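Local coordinates for 1-pyrroline-5-carboxylate dehydrogenase (Thermus thermophilus, PDB 1UZB), which probably oxidises 1-pyrroline-5-carboxylate, through its open-chain semialdehyde, to glutamate as a member of the aldehyde dehydrogenase family, at residues G164-L174 with L505-F516. Sequence-based numbering, arbitrary orientation. Where two conformers were deposited one is given.
Sequences GEDNESFYVPL and LFLEMKAVAERF
Gly164 O accepts a hydrogen bond from Phe516 N, and a water links the same oxygen to the terminal carboxylate at Phe516 OXT. Next comes a salt bridge. In one of its two conformers Arg515 turns its side to Glu165 and brings NE and NH1 to one oxygen, with NH1 3.2 Å from Glu165 OE1. The two flat groups are nearly coplanar (27°). That oxygen also meets Arg473 of the second subunit, while Asn167 ND2 holds Glu165 OE2 from the same strand; the Asn167 amide also meets Gln483 of the second subunit. Asp166 CB touches the far end of the Phe516 ring, 3.6 Å from Phe516 CZ.

From Glu165 to Val172 the strands are antiparallel. Asp166, Glu168, Phe170 and Val172 each exchange two backbone hydrogen bonds with Glu514, Val512, Lys510 and Glu508, respectively. Between them, Ser169 faces Ala511, with Ser169 OG 3.3 Å from Ala511 CB.

Phe170 CG sits between its backbone N and carbonyl carbon (chi1 53°). The ring lies back over the strands, with Lys510 O 4.0 Å above one face. The extended Lys510 chain runs alongside, and Lys510 CD is 3.8 Å from Phe170 CZ. On the sheet's other face Tyr171 CE2 meets the methyl of Met509, whose chain bends at chi3 (-61°). Back on the Phe170 face, Val172 CG2 packs on Glu508 CG at 3.6 Å. Beyond Pro173, Leu174 CD2 lies 3.7 Å from Glu508 CD. Two waters join Glu508 OE2 to Pro173 O and Leu174 O.

This two-stranded arm is consistent with the oligomerisation arm of aldehyde dehydrogenases. Residues 511-514 pair with a strand of the second subunit. Asp166 also bonds Thr2 of the third subunit, and Glu168 bonds Tyr154. Glu165, Asp166, Glu168 and Glu514 form salt bridges to arginines of neighbouring subunits, so the arm's charge balance probably depends on assembly.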
loop_
_atom_site.group_PDB
_atom_site.type_symbol
_atom_site.label_atom_id
_atom_site.label_comp_id
_atom_site.label_asym_id
_atom_site.label_seq_id
_atom_site.Cartn_x
_atom_site.Cartn_y
_atom_site.Cartn_z
ATOM N N GLY A 164 1.228 -14.562 22.308
ATOM C CA GLY A 164 1.319 -16.012 22.424
ATOM C C GLY A 164 0.284 -16.843 21.692
ATOM O O GLY A 164 0.137 -18.037 21.973
ATOM N N GLU A 165 -0.409 -16.226 20.744
ATOM C CA GLU A 165 -1.453 -16.905 19.988
ATOM C C GLU A 165 -1.461 -16.576 18.511
ATOM O O GLU A 165 -1.023 -15.504 18.088
ATOM C CB GLU A 165 -2.833 -16.493 20.497
ATOM C CG GLU A 165 -3.290 -17.053 21.811
ATOM C CD GLU A 165 -4.724 -16.642 22.119
ATOM O OE1 GLU A 165 -5.278 -17.142 23.117
ATOM O OE2 GLU A 165 -5.295 -15.816 21.365
ATOM N N ASP A 166 -1.984 -17.513 17.733
ATOM C CA ASP A 166 -2.179 -17.290 16.312
ATOM C C ASP A 166 -3.699 -17.174 16.209
ATOM O O ASP A 166 -4.429 -18.041 16.693
ATOM C CB ASP A 166 -1.694 -18.476 15.476
ATOM C CG ASP A 166 -1.881 -18.248 13.986
ATOM O OD1 ASP A 166 -2.755 -18.902 13.373
ATOM O OD2 ASP A 166 -1.151 -17.405 13.426
ATOM N N ASN A 167 -4.173 -16.082 15.624
ATOM C CA ASN A 167 -5.602 -15.870 15.443
ATOM C C ASN A 167 -5.838 -15.686 13.967
ATOM O O ASN A 167 -5.407 -14.703 13.366
ATOM C CB ASN A 167 -6.064 -14.660 16.251
ATOM C CG ASN A 167 -6.235 -14.995 17.715
ATOM O OD1 ASN A 167 -7.199 -15.655 18.096
ATOM N ND2 ASN A 167 -5.288 -14.570 18.543
ATOM N N GLU A 168 -6.525 -16.659 13.388
ATOM C CA GLU A 168 -6.782 -16.681 11.962
ATOM C C GLU A 168 -8.261 -16.767 11.635
ATOM O O GLU A 168 -8.932 -17.719 12.030
ATOM C CB GLU A 168 -6.056 -17.889 11.375
ATOM C CG GLU A 168 -6.064 -18.007 9.872
ATOM C CD GLU A 168 -5.370 -19.273 9.427
ATOM O OE1 GLU A 168 -6.004 -20.347 9.483
ATOM O OE2 GLU A 168 -4.183 -19.196 9.049
ATOM N N SER A 169 -8.767 -15.763 10.929
ATOM C CA SER A 169 -10.162 -15.751 10.510
ATOM C C SER A 169 -10.199 -15.873 8.991
ATOM O O SER A 169 -9.384 -15.268 8.278
ATOM C CB SER A 169 -10.860 -14.472 10.973
ATOM O OG SER A 169 -11.175 -14.566 12.353
ATOM N N PHE A 170 -11.136 -16.671 8.495
ATOM C CA PHE A 170 -11.247 -16.900 7.066
ATOM C C PHE A 170 -12.671 -17.228 6.653
ATOM O O PHE A 170 -13.505 -17.605 7.480
ATOM C CB PHE A 170 -10.300 -18.033 6.634
ATOM C CG PHE A 170 -10.463 -19.307 7.423
ATOM C CD1 PHE A 170 -9.756 -19.514 8.608
ATOM C CD2 PHE A 170 -11.309 -20.309 6.970
ATOM C CE1 PHE A 170 -9.893 -20.707 9.324
ATOM C CE2 PHE A 170 -11.451 -21.500 7.679
ATOM C CZ PHE A 170 -10.739 -21.700 8.856
ATOM N N TYR A 171 -12.941 -17.082 5.363
ATOM C CA TYR A 171 -14.259 -17.354 4.824
ATOM C C TYR A 171 -14.399 -18.752 4.256
ATOM O O TYR A 171 -13.434 -19.355 3.773
ATOM C CB TYR A 171 -14.606 -16.348 3.726
ATOM C CG TYR A 171 -14.616 -14.922 4.203
ATOM C CD1 TYR A 171 -13.619 -14.029 3.813
ATOM C CD2 TYR A 171 -15.613 -14.468 5.063
ATOM C CE1 TYR A 171 -13.614 -12.716 4.272
ATOM C CE2 TYR A 171 -15.619 -13.158 5.527
ATOM C CZ TYR A 171 -14.617 -12.289 5.127
ATOM O OH TYR A 171 -14.618 -10.992 5.581
ATOM N N VAL A 172 -15.621 -19.262 4.329
ATOM C CA VAL A 172 -15.933 -20.567 3.786
ATOM C C VAL A 172 -17.309 -20.483 3.143
ATOM O O VAL A 172 -18.167 -19.711 3.579
ATOM C CB VAL A 172 -15.900 -21.644 4.885
ATOM C CG1 VAL A 172 -14.519 -21.660 5.509
ATOM C CG2 VAL A 172 -16.951 -21.368 5.948
ATOM N N PRO A 173 -17.525 -21.241 2.062
ATOM C CA PRO A 173 -18.821 -21.227 1.380
ATOM C C PRO A 173 -19.911 -21.831 2.259
ATOM O O PRO A 173 -19.623 -22.559 3.212
ATOM C CB PRO A 173 -18.548 -22.028 0.108
ATOM C CG PRO A 173 -17.492 -22.995 0.542
ATOM C CD PRO A 173 -16.577 -22.143 1.385
ATOM N N LEU A 174 -21.161 -21.524 1.927
ATOM C CA LEU A 174 -22.314 -21.982 2.696
ATOM C C LEU A 174 -22.769 -23.409 2.421
ATOM O O LEU A 174 -23.036 -24.165 3.355
ATOM C CB LEU A 174 -23.492 -21.036 2.462
ATOM C CG LEU A 174 -23.247 -19.549 2.730
ATOM C CD1 LEU A 174 -24.455 -18.735 2.288
ATOM C CD2 LEU A 174 -22.961 -19.347 4.208
ATOM N N LEU A 505 -21.962 -12.345 0.375
ATOM C CA LEU A 505 -23.287 -12.864 0.694
ATOM C C LEU A 505 -23.348 -14.387 0.681
ATOM O O LEU A 505 -24.230 -14.990 1.298
ATOM C CB LEU A 505 -24.304 -12.322 -0.309
ATOM C CG LEU A 505 -24.448 -10.802 -0.389
ATOM C CD1 LEU A 505 -25.348 -10.452 -1.560
ATOM C CD2 LEU A 505 -25.006 -10.260 0.912
ATOM N N PHE A 506 -22.403 -15.011 -0.011
ATOM C CA PHE A 506 -22.391 -16.463 -0.132
ATOM C C PHE A 506 -21.276 -17.125 0.669
ATOM O O PHE A 506 -20.861 -18.251 0.376
ATOM C CB PHE A 506 -22.297 -16.834 -1.615
ATOM C CG PHE A 506 -23.373 -16.188 -2.444
ATOM C CD1 PHE A 506 -23.159 -14.958 -3.058
ATOM C CD2 PHE A 506 -24.630 -16.770 -2.540
ATOM C CE1 PHE A 506 -24.184 -14.318 -3.754
ATOM C CE2 PHE A 506 -25.660 -16.140 -3.231
ATOM C CZ PHE A 506 -25.436 -14.912 -3.839
ATOM N N LEU A 507 -20.820 -16.427 1.706
ATOM C CA LEU A 507 -19.752 -16.904 2.572
ATOM C C LEU A 507 -20.085 -16.679 4.041
ATOM O O LEU A 507 -20.870 -15.793 4.384
ATOM C CB LEU A 507 -18.457 -16.141 2.276
ATOM C CG LEU A 507 -17.840 -16.285 0.888
ATOM C CD1 LEU A 507 -16.802 -15.192 0.672
ATOM C CD2 LEU A 507 -17.215 -17.666 0.751
ATOM N N GLU A 508 -19.489 -17.498 4.900
ATOM C CA GLU A 508 -19.626 -17.330 6.336
ATOM C C GLU A 508 -18.189 -17.313 6.861
ATOM O O GLU A 508 -17.270 -17.763 6.168
ATOM C CB GLU A 508 -20.495 -18.432 6.975
ATOM C CG GLU A 508 -20.157 -19.879 6.677
ATOM C CD GLU A 508 -21.253 -20.820 7.173
ATOM O OE1 GLU A 508 -22.192 -20.338 7.844
ATOM O OE2 GLU A 508 -21.180 -22.036 6.897
ATOM N N MET A 509 -17.983 -16.768 8.055
ATOM C CA MET A 509 -16.638 -16.645 8.608
ATOM C C MET A 509 -16.348 -17.536 9.803
ATOM O O MET A 509 -17.195 -17.719 10.678
ATOM C CB MET A 509 -16.382 -15.190 9.013
ATOM C CG MET A 509 -14.925 -14.885 9.348
ATOM S SD MET A 509 -14.678 -13.364 10.306
ATOM C CE MET A 509 -15.331 -12.129 9.199
ATOM N N LYS A 510 -15.129 -18.070 9.834
ATOM C CA LYS A 510 -14.671 -18.909 10.933
ATOM C C LYS A 510 -13.432 -18.246 11.542
ATOM O O LYS A 510 -12.593 -17.707 10.819
ATOM C CB LYS A 510 -14.314 -20.311 10.426
ATOM C CG LYS A 510 -13.952 -21.302 11.529
ATOM C CD LYS A 510 -13.761 -22.705 10.970
ATOM C CE LYS A 510 -13.518 -23.705 12.086
ATOM N NZ LYS A 510 -13.341 -25.083 11.560
ATOM N N ALA A 511 -13.331 -18.272 12.868
ATOM C CA ALA A 511 -12.189 -17.696 13.577
ATOM C C ALA A 511 -11.538 -18.810 14.383
ATOM O O ALA A 511 -12.185 -19.434 15.230
ATOM C CB ALA A 511 -12.647 -16.574 14.502
ATOM N N VAL A 512 -10.262 -19.064 14.115
ATOM C CA VAL A 512 -9.535 -20.125 14.800
ATOM C C VAL A 512 -8.311 -19.583 15.523
ATOM O O VAL A 512 -7.457 -18.926 14.928
ATOM C CB VAL A 512 -9.096 -21.203 13.799
ATOM C CG1 VAL A 512 -8.435 -22.360 14.527
ATOM C CG2 VAL A 512 -10.307 -21.690 13.013
ATOM N N ALA A 513 -8.233 -19.872 16.814
ATOM C CA ALA A 513 -7.133 -19.410 17.644
ATOM C C ALA A 513 -6.335 -20.577 18.206
ATOM O O ALA A 513 -6.912 -21.579 18.639
ATOM C CB ALA A 513 -7.678 -18.573 18.799
ATOM N N GLU A 514 -5.011 -20.465 18.172
ATOM C CA GLU A 514 -4.166 -21.491 18.764
ATOM C C GLU A 514 -3.237 -20.825 19.761
ATOM O O GLU A 514 -2.491 -19.908 19.410
ATOM C CB GLU A 514 -3.301 -22.249 17.743
ATOM C CG GLU A 514 -2.436 -23.297 18.466
ATOM C CD GLU A 514 -1.541 -24.137 17.575
ATOM O OE1 GLU A 514 -1.698 -24.109 16.339
ATOM O OE2 GLU A 514 -0.673 -24.847 18.135
ATOM N N ARG A 515 -3.308 -21.269 21.010
ATOM C CA ARG A 515 -2.428 -20.749 22.046
ATOM C C ARG A 515 -1.232 -21.693 22.050
ATOM O O ARG A 515 -1.375 -22.889 22.313
ATOM C CB ARG A 515 -3.123 -20.766 23.407
ATOM C CG ARG A 515 -2.265 -20.189 24.519
ATOM C CD ARG A 515 -3.075 -19.962 25.777
ATOM N NE ARG A 515 -4.138 -18.984 25.564
ATOM C CZ ARG A 515 -4.956 -18.554 26.519
ATOM N NH1 ARG A 515 -5.896 -17.663 26.239
ATOM N NH2 ARG A 515 -4.829 -19.013 27.755
ATOM N N PHE A 516 -0.057 -21.160 21.746
ATOM C CA PHE A 516 1.148 -21.981 21.682
ATOM C C PHE A 516 1.730 -22.379 23.031
ATOM O O PHE A 516 2.369 -23.452 23.088
ATOM C CB PHE A 516 2.209 -21.276 20.838
ATOM C CG PHE A 516 1.766 -21.012 19.432
ATOM C CD1 PHE A 516 1.595 -19.710 18.977
ATOM C CD2 PHE A 516 1.490 -22.069 18.569
ATOM C CE1 PHE A 516 1.152 -19.463 17.682
ATOM C CE2 PHE A 516 1.047 -21.833 17.274
ATOM C CZ PHE A 516 0.876 -20.526 16.831
ATOM O OXT PHE A 516 1.559 -21.617 24.002
HETATM O O HOH W 1 1.448 -19.030 24.162
HETATM O O HOH W 2 -4.944 -20.180 14.324
HETATM O O HOH W 3 -19.638 -23.637 5.573
HETATM O O HOH W 4 -23.395 -23.168 5.912
#